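Local structure of cellulosomal scaffoldin adaptor protein B (Acetivibrio cellulolyticus, 4UYP) at residues 22-25 against 31-34; 42-45 against 51-54. The protein joins the adaptor scaffoldin to a cohesin of the anchoring scaffoldin ScaC through its calcium-binding type I dockerin domain, helping attach the cellulosome to the cell surface. The protein carries 2 engineered substitutions. All coordinates share one frame; numbering follows the deposited sequence.

Contact 1 (22-25 against 31-34); sequences RDYV and EFPY
Glu31 meets Tyr24 with its backbone, not its carboxylate. The amide N of Glu31 lies near the plane of the tyrosine ring, at its edge, 3.9 Å from Tyr24 CE2, while the side chain of Glu31 starts out away from the helix, and the residue is exposed.

Phe32, next along, makes the main contact. Its CB leaves the loop at the side, and a chi1 of -64°, which sets CG anti to the carbonyl carbon, swings the ring in until the far end reaches the tyrosine. Phe32 CZ touches Tyr24 CB at 3.7 Å and lies 3.8 Å from Tyr24 CG; Phe32 CE2 is also 3.8 Å from Tyr24 CD2. Tyr24 has CG anti to its backbone N (chi1 -170°), which leaves CB, CG and CD2 lying against the end of the phenylalanine ring. The two ring planes are only 13° apart, yet their centroids are 5.0 Å apart, so the rings have slid past each other and barely overlap.

The pair ties the C-terminal part of helix 15-26 to the loop leading into helix 37-41, within the dockerin fold. Met38 of that next helix touches both aromatic side chains. Phe32, which is buried, also rests on Ala41 and Ile49; Tyr24 stays partly exposed.

With no hydrogen bond or salt bridge crossing between the two segments, the fit rests on van der Waals contact, mostly carbon on carbon, with the Glu31 N at the ring edge, so the contact has little directional character.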
ATOM      1  N   ARG B  22      16.252   2.329   7.826  1.00 10.20           N
ATOM      2  CA  ARG B  22      15.996   1.690   6.518  1.00  9.69           C
ATOM      3  C   ARG B  22      15.080   0.406   6.670  1.00  9.61           C
ATOM      4  O   ARG B  22      14.154   0.215   5.828  1.00 10.41           O
ATOM      5  CB  ARG B  22      17.340   1.405   5.862  1.00  9.88           C
ATOM      6  CG  ARG B  22      17.158   0.769   4.456  1.00 10.15           C
ATOM      7  CD  ARG B  22      18.536   0.582   3.839  1.00 10.68           C
ATOM      8  NE  ARG B  22      19.273  -0.483   4.535  1.00 11.19           N
ATOM      9  CZ  ARG B  22      20.590  -0.617   4.462  1.00 13.18           C
ATOM     10  NH1 ARG B  22      21.379   0.262   3.867  1.00 14.00           N
ATOM     11  NH2 ARG B  22      21.102  -1.704   5.020  1.00 15.05           N
ATOM     12  N   ASP B  23      15.281  -0.361   7.723  1.00  9.80           N
ATOM     13  CA  ASP B  23      14.419  -1.580   7.936  1.00 10.88           C
ATOM     14  C   ASP B  23      13.019  -1.104   8.093  1.00 12.12           C
ATOM     15  O   ASP B  23      12.069  -1.806   7.619  1.00 11.35           O
ATOM     16  CB  ASP B  23      14.849  -2.327   9.201  1.00 12.67           C
ATOM     17  CG  ASP B  23      16.068  -3.142   9.033  1.00 17.27           C
ATOM     18  OD1 ASP B  23      16.563  -3.346   7.924  1.00 18.42           O
ATOM     19  OD2 ASP B  23      16.521  -3.543  10.201  1.00 22.78           O
ATOM     20  N   TYR B  24      12.733   0.011   8.814  1.00 10.42           N
ATOM     21  CA  TYR B  24      11.369   0.484   8.928  1.00 11.07           C
ATOM     22  C   TYR B  24      10.740   0.930   7.606  1.00 10.02           C
ATOM     23  O   TYR B  24       9.580   0.599   7.261  1.00 13.00           O
ATOM     24  CB  TYR B  24      11.350   1.694   9.935  1.00 12.92           C
ATOM     25  CG  TYR B  24      10.005   2.155  10.344  1.00 12.29           C
ATOM     26  CD1 TYR B  24       9.290   3.101   9.592  1.00 13.85           C
ATOM     27  CD2 TYR B  24       9.398   1.593  11.510  1.00 15.47           C
ATOM     28  CE1 TYR B  24       8.001   3.497   9.948  1.00 15.15           C
ATOM     29  CE2 TYR B  24       8.158   2.089  11.876  1.00 15.08           C
ATOM     30  CZ  TYR B  24       7.451   2.974  11.082  1.00 15.84           C
ATOM     31  OH  TYR B  24       6.168   3.352  11.509  1.00 17.98           O
ATOM     32  N   VAL B  25      11.527   1.703   6.812  1.00 10.03           N
ATOM     33  CA  VAL B  25      11.061   2.114   5.520  1.00 10.03           C
ATOM     34  C   VAL B  25      10.752   0.919   4.589  1.00  9.94           C
ATOM     35  O   VAL B  25       9.747   0.948   3.834  1.00 11.27           O
ATOM     36  CB  VAL B  25      12.102   3.097   4.929  1.00 10.31           C
ATOM     37  CG1 VAL B  25      11.638   3.463   3.518  1.00 11.98           C
ATOM     38  CG2 VAL B  25      12.204   4.361   5.776  1.00 11.05           C
ATOM     39  N   GLU B  31       7.840  -1.158  14.053  1.00 21.67           N
ATOM     40  CA  GLU B  31       8.080  -0.314  15.211  1.00 24.16           C
ATOM     41  C   GLU B  31       9.481  -0.461  15.594  1.00 22.90           C
ATOM     42  O   GLU B  31      10.205  -1.371  15.161  1.00 26.13           O
ATOM     43  CB  GLU B  31       7.083  -0.680  16.351  1.00 28.49           C
ATOM     44  CG  GLU B  31       7.548  -1.938  17.045  1.00 40.14           C
ATOM     45  CD  GLU B  31       6.591  -2.426  18.130  1.00 52.14           C
ATOM     46  OE1 GLU B  31       5.365  -2.243  17.968  1.00 52.33           O
ATOM     47  OE2 GLU B  31       7.089  -3.000  19.122  1.00 58.12           O
ATOM     48  N   PHE B  32      10.004   0.475  16.381  1.00 25.04           N
ATOM     49  CA  PHE B  32      11.331   0.377  16.896  1.00 21.81           C
ATOM     50  C   PHE B  32      11.266  -0.218  18.371  1.00 24.39           C
ATOM     51  O   PHE B  32      10.392   0.147  19.062  1.00 28.48           O
ATOM     52  CB  PHE B  32      11.995   1.772  16.882  1.00 23.19           C
ATOM     53  CG  PHE B  32      12.186   2.365  15.499  1.00 22.11           C
ATOM     54  CD1 PHE B  32      13.229   1.929  14.669  1.00 24.44           C
ATOM     55  CD2 PHE B  32      11.329   3.286  15.004  1.00 19.25           C
ATOM     56  CE1 PHE B  32      13.385   2.523  13.416  1.00 21.12           C
ATOM     57  CE2 PHE B  32      11.490   3.871  13.726  1.00 20.24           C
ATOM     58  CZ  PHE B  32      12.529   3.452  12.930  1.00 18.74           C
ATOM     59  N   PRO B  33      12.103  -1.215  18.731  1.00 32.70           N
ATOM     60  CA  PRO B  33      12.448  -1.600  20.126  1.00 35.93           C
ATOM     61  C   PRO B  33      13.452  -0.562  20.785  1.00 36.12           C
ATOM     62  O   PRO B  33      14.650  -0.783  21.123  1.00 48.86           O
ATOM     63  CB  PRO B  33      13.056  -2.978  20.013  1.00 35.17           C
ATOM     64  CG  PRO B  33      13.581  -3.055  18.623  1.00 38.48           C
ATOM     65  CD  PRO B  33      12.872  -2.015  17.756  1.00 34.78           C
ATOM     66  N   TYR B  34      12.901   0.599  20.906  1.00 24.48           N
ATOM     67  CA  TYR B  34      13.323   1.592  21.886  1.00 22.75           C
ATOM     68  C   TYR B  34      12.107   2.408  22.014  1.00 22.71           C
ATOM     69  O   TYR B  34      11.409   2.721  21.029  1.00 22.25           O
ATOM     70  CB  TYR B  34      14.402   2.444  21.277  1.00 22.19           C
ATOM     71  CG  TYR B  34      14.806   3.651  22.039  1.00 19.99           C
ATOM     72  CD1 TYR B  34      14.807   3.678  23.453  1.00 22.80           C
ATOM     73  CD2 TYR B  34      15.247   4.816  21.354  1.00 20.11           C
ATOM     74  CE1 TYR B  34      15.208   4.802  24.113  1.00 23.77           C
ATOM     75  CE2 TYR B  34      15.696   5.932  22.028  1.00 23.09           C
ATOM     76  CZ  TYR B  34      15.676   5.909  23.402  1.00 23.71           C
ATOM     77  OH  TYR B  34      16.192   7.021  24.014  1.00 25.33           O
TER

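Contact 2 (42-45 against 51-54); sequences DVDG and INDA. With CA (calcium ion), chain K.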
ATOM      1  N   ASP B  42      13.144  10.382  13.412  1.00 13.70           N
ATOM      2  CA  ASP B  42      12.641  11.427  12.567  1.00 12.55           C
ATOM      3  C   ASP B  42      13.615  12.651  12.643  1.00 14.07           C
ATOM      4  O   ASP B  42      13.232  13.729  13.200  1.00 14.41           O
ATOM      5  CB  ASP B  42      11.163  11.823  12.936  1.00 14.20           C
ATOM      6  CG  ASP B  42      10.644  12.893  12.055  1.00 15.79           C
ATOM      7  OD1 ASP B  42      11.104  13.081  10.868  1.00 14.41           O
ATOM      8  OD2 ASP B  42       9.701  13.607  12.476  1.00 18.36           O
ATOM      9  N   VAL B  43      14.780  12.484  12.056  1.00 12.52           N
ATOM     10  CA  VAL B  43      15.818  13.481  12.264  1.00 12.83           C
ATOM     11  C   VAL B  43      15.577  14.710  11.410  1.00 15.16           C
ATOM     12  O   VAL B  43      16.257  15.746  11.677  1.00 15.97           O
ATOM     13  CB  VAL B  43      17.208  12.881  12.090  1.00 11.86           C
ATOM     14  CG1 VAL B  43      17.502  11.849  13.139  1.00 13.08           C
ATOM     15  CG2 VAL B  43      17.379  12.166  10.733  1.00 12.62           C
ATOM     16  N   ASP B  44      14.756  14.704  10.361  1.00 14.57           N
ATOM     17  CA  ASP B  44      14.371  15.981   9.728  1.00 18.31           C
ATOM     18  C   ASP B  44      13.154  16.686  10.407  1.00 17.90           C
ATOM     19  O   ASP B  44      12.814  17.799  10.028  1.00 21.95           O
ATOM     20  CB  ASP B  44      14.306  15.867   8.197  1.00 17.02           C
ATOM     21  CG  ASP B  44      13.011  15.151   7.673  1.00 14.34           C
ATOM     22  OD1 ASP B  44      12.259  14.662   8.549  1.00 14.18           O
ATOM     23  OD2 ASP B  44      12.825  15.306   6.442  1.00 15.12           O
ATOM     24  N   GLY B  45      12.581  16.075  11.372  1.00 16.43           N
ATOM     25  CA  GLY B  45      11.539  16.626  12.201  1.00 18.82           C
ATOM     26  C   GLY B  45      10.254  16.867  11.444  1.00 22.91           C
ATOM     27  O   GLY B  45       9.420  17.665  11.874  1.00 22.61           O
ATOM     28  N   ILE B  51      12.937   7.549   3.845  1.00  9.95           N
ATOM     29  CA  ILE B  51      14.293   7.148   3.559  1.00 10.66           C
ATOM     30  C   ILE B  51      15.332   8.254   3.832  1.00 10.31           C
ATOM     31  O   ILE B  51      16.490   7.906   4.123  1.00 10.87           O
ATOM     32  CB  ILE B  51      14.399   6.566   2.065  1.00  9.41           C
ATOM     33  CG1 ILE B  51      15.745   5.796   1.809  1.00  9.83           C
ATOM     34  CG2 ILE B  51      14.213   7.665   1.045  1.00  9.95           C
ATOM     35  CD1 ILE B  51      15.986   4.666   2.784  1.00 12.26           C
ATOM     36  N   ASN B  52      14.930   9.514   3.646  1.00 10.08           N
ATOM     37  CA  ASN B  52      15.998  10.491   3.875  1.00 10.57           C
ATOM     38  C   ASN B  52      16.355  10.599   5.343  1.00 11.31           C
ATOM     39  O   ASN B  52      17.507  10.972   5.610  1.00 11.34           O
ATOM     40  CB  ASN B  52      15.515  11.860   3.380  1.00 10.91           C
ATOM     41  CG  ASN B  52      14.421  12.447   4.245  1.00 11.55           C
ATOM     42  OD1 ASN B  52      13.411  11.801   4.576  1.00 11.69           O
ATOM     43  ND2 ASN B  52      14.593  13.732   4.657  1.00 13.51           N
ATOM     44  N   ASP B  53      15.496  10.218   6.278  1.00 10.31           N
ATOM     45  CA  ASP B  53      15.916  10.168   7.700  1.00 10.65           C
ATOM     46  C   ASP B  53      17.034   9.197   7.841  1.00 11.38           C
ATOM     47  O   ASP B  53      17.988   9.420   8.581  1.00 11.58           O
ATOM     48  CB  ASP B  53      14.752   9.799   8.593  1.00 11.09           C
ATOM     49  CG  ASP B  53      13.645  10.807   8.594  1.00 11.68           C
ATOM     50  OD1 ASP B  53      13.834  12.000   8.975  1.00 12.56           O
ATOM     51  OD2 ASP B  53      12.441  10.470   8.296  1.00 11.72           O
ATOM     52  N   ALA B  54      16.973   8.025   7.110  1.00 10.68           N
ATOM     53  CA  ALA B  54      18.018   7.034   7.281  1.00 10.95           C
ATOM     54  C   ALA B  54      19.354   7.591   6.713  1.00 10.38           C
ATOM     55  O   ALA B  54      20.385   7.386   7.352  1.00 11.07           O
ATOM     56  CB  ALA B  54      17.565   5.742   6.475  1.00 10.98           C
TER
HETATM   57 CA    CA K 200      11.342  12.529   8.682  1.00 13.19          CA
HETATM   58  O   HOH W   1      11.522  12.748   6.280  1.00 11.66           O
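Asp53 OD1 is gripped from two directions: it binds the calcium ion at 2.6 Å and accepts the backbone N of Asp44 at 3.2 Å. That hydrogen bond is almost straight (171°) and meets the oxygen nearly head-on along its C-O bond. The other oxygen, Asp53 OD2, binds calcium at 2.4 Å, so the carboxylate is bidentate; OD2 also accepts the backbone N of Lys50, which helps fix its rotation.

From the loop come Asp42 OD1 and Asp44 OD1, each with one bond to the ion; that of Asp44 OD1 is 2.3 Å long. Asp42 OD2 is held by the backbone N of Gly47. The carboxylate planes of Asp44 and Asp53 stand nearly perpendicular, and the calcium charge probably offsets the repulsion between their neighbouring oxygens. A water and two further atoms, Asn46 OD1 and Ser48 O, bring the coordination to seven. This is the EF-hand loop of the second dockerin calcium site, opened by a type I turn from Asp42 to Gly45 and closed by an aspartate in the first turn of helix 51-61.

With chi1 at 77°, Asp44 CG sits between its backbone N and carbonyl carbon, and OD2 turns to Asn52. Asn52 ND2 donates to Asp44 OD2 at 3.0 Å (168°); that oxygen lies in the amide plane of Asn52, whereas the nitrogen approaches from well above the carboxylate plane. The calcium-bound water donates to Asn52 OD1 at 2.7 Å and weakly to Asp44 OD2. Val43 CG2 packs 3.5 Å from Asp53 O, and the valine also rests on Leu56 and Val57 of helix 51-61.

How the contacts relate
Contact 1 closes along the chain before contact 2 opens, and their centres lie 12 Å apart. They meet where helix 15-26 runs beside the start of helix 51-61: Val25 CG2 packs 3.8 Å from Ile51 N, and Arg22 N lies 3.9 Å from Ala54 CB. The aromatic pair does not coordinate metal, though the Tyr24 side chain is about 10 Å from a calcium ion and that of Phe32 about 7 Å from the side chain of Asp8, a ligand of the first calcium. Both helices also face the ScaC cohesin, whose Glu78 forms a salt bridge with Arg22 and packs on Ala54, while its Gly125 O accepts Asn52 ND2.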